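Local coordinates for protein subdomain of Desmoplakin Carboxy-Terminal domain (DPCT) (Homo sapiens, PDB 1LM5) that probably binds intermediate filaments through its plakin repeats, as part of the carboxy-terminal region of desmoplakin, at residues L156-T159 with S160-A163. Residues are numbered along the deposited sequence; the frame is centred on the assembly and turned at random.
Sequences LQDT and SSYA
The C-terminal end of helix 150-157 is closed by a local turn in which Tyr162 folds back on Leu156 and Thr159. The phenol OH of Tyr162 donates to the carbonyl O of Leu156, in the last turn of the helix. Tyr162 OH lies 2.5 Å from Leu156 O, a very short hydrogen bond. Leu156 O sits at the edge of the ring, near its plane. The methyl CD2 of Leu156 also approaches Tyr162 OH, at 3.9 Å.

Thr159 CA lies over one face of the Tyr162 ring, offset toward the rim, 3.7 Å from its centroid, a CH-pi contact. With chi1 at -78°, CG of Tyr162 sits beside its own backbone N, and the ring is turned back over Thr159 toward the helix end. Thr159 CG2 reaches the hydroxyl end of the ring, 3.7 Å from Tyr162 OH. The other branch, OG1, is hydrogen-bonded to Glu6. Tyr162 also packs on Glu120, Tyr123 and Leu124 of helix 112-124.

Two main-chain bonds hold the turn. Ser161 N donates to Asp158 O at 2.8 Å, and Tyr162 N to Thr159 O at 3.2 Å. Asp158 leaves the helical conformation and centres an inverse gamma turn, closed by a weak bond from Thr159 N to Gln157 O. CG of Asp158 is anti to its backbone N (chi1 -175°), which puts the carboxylate beside Ser160 and Ser161; the detail at Ser161 OG is doubtful, as that atom is too close to Asp158 CG. A water donates to Asp158 OD2 at 2.8 Å and accepts from Ser160 N, so it bridges the two residues.

The inverse gamma turn at Asp158, followed by a short 3-10 turn at Thr159 and Ser160, ends helix 150-157 and leads the chain into the loop before strand 166-167, within the plakin-repeat structure.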
loop_
_atom_site.group_PDB
_atom_site.type_symbol
_atom_site.label_atom_id
_atom_site.label_comp_id
_atom_site.label_asym_id
_atom_site.label_seq_id
_atom_site.Cartn_x
_atom_site.Cartn_y
_atom_site.Cartn_z
ATOM N N LEU B 156 -13.256 -0.374 15.583
ATOM C CA LEU B 156 -12.003 -0.846 15.008
ATOM C C LEU B 156 -10.827 -0.476 15.899
ATOM O O LEU B 156 -9.909 -1.264 16.100
ATOM C CB LEU B 156 -11.793 -0.239 13.623
ATOM C CG LEU B 156 -12.660 -0.831 12.517
ATOM C CD1 LEU B 156 -12.451 -0.032 11.241
ATOM C CD2 LEU B 156 -12.297 -2.302 12.320
ATOM N N GLN B 157 -10.864 0.737 16.431
ATOM C CA GLN B 157 -9.795 1.221 17.291
ATOM C C GLN B 157 -9.638 0.390 18.561
ATOM O O GLN B 157 -8.519 0.159 19.026
ATOM C CB GLN B 157 -10.062 2.680 17.662
ATOM C CG GLN B 157 -9.146 3.226 18.735
ATOM C CD GLN B 157 -9.761 4.412 19.434
ATOM O OE1 GLN B 157 -10.077 5.419 18.802
ATOM N NE2 GLN B 157 -9.949 4.300 20.747
ATOM N N ASP B 158 -10.753 -0.052 19.129
ATOM C CA ASP B 158 -10.720 -0.853 20.346
ATOM C C ASP B 158 -10.308 -2.283 20.010
ATOM O O ASP B 158 -11.066 -3.234 20.230
ATOM C CB ASP B 158 -12.094 -0.860 21.015
ATOM C CG ASP B 158 -12.086 -1.586 22.346
ATOM O OD1 ASP B 158 -13.176 -1.835 22.902
ATOM O OD2 ASP B 158 -10.987 -1.908 22.840
ATOM N N THR B 159 -9.099 -2.419 19.479
ATOM C CA THR B 159 -8.569 -3.717 19.084
ATOM C C THR B 159 -8.662 -4.742 20.202
ATOM O O THR B 159 -8.814 -5.933 19.948
ATOM C CB THR B 159 -7.099 -3.598 18.632
ATOM O OG1 THR B 159 -6.300 -3.090 19.711
ATOM C CG2 THR B 159 -6.989 -2.654 17.439
ATOM N N SER B 160 -8.580 -4.271 21.443
ATOM C CA SER B 160 -8.650 -5.155 22.596
ATOM C C SER B 160 -9.971 -5.901 22.659
ATOM O O SER B 160 -10.034 -7.013 23.179
ATOM C CB SER B 160 -8.463 -4.353 23.889
ATOM O OG SER B 160 -7.219 -3.676 23.890
ATOM N N SER B 161 -11.022 -5.302 22.111
ATOM C CA SER B 161 -12.341 -5.923 22.144
ATOM C C SER B 161 -12.756 -6.687 20.884
ATOM O O SER B 161 -13.931 -7.021 20.718
ATOM C CB SER B 161 -13.401 -4.868 22.466
ATOM O OG SER B 161 -13.443 -3.878 21.452
ATOM N N TYR B 162 -11.812 -6.966 19.998
ATOM C CA TYR B 162 -12.141 -7.716 18.789
ATOM C C TYR B 162 -12.608 -9.117 19.156
ATOM O O TYR B 162 -12.087 -9.733 20.088
ATOM C CB TYR B 162 -10.927 -7.854 17.877
ATOM C CG TYR B 162 -10.576 -6.642 17.056
ATOM C CD1 TYR B 162 -9.570 -6.714 16.094
ATOM C CD2 TYR B 162 -11.232 -5.422 17.237
ATOM C CE1 TYR B 162 -9.216 -5.614 15.337
ATOM C CE2 TYR B 162 -10.883 -4.310 16.482
ATOM C CZ TYR B 162 -9.876 -4.409 15.536
ATOM O OH TYR B 162 -9.495 -3.308 14.802
ATOM N N ALA B 163 -13.571 -9.631 18.401
ATOM C CA ALA B 163 -14.096 -10.962 18.645
ATOM C C ALA B 163 -12.965 -11.984 18.534
ATOM O O ALA B 163 -12.091 -11.853 17.687
ATOM C CB ALA B 163 -15.186 -11.275 17.636
HETATM O O HOH W 1 -8.173 -1.585 22.529
#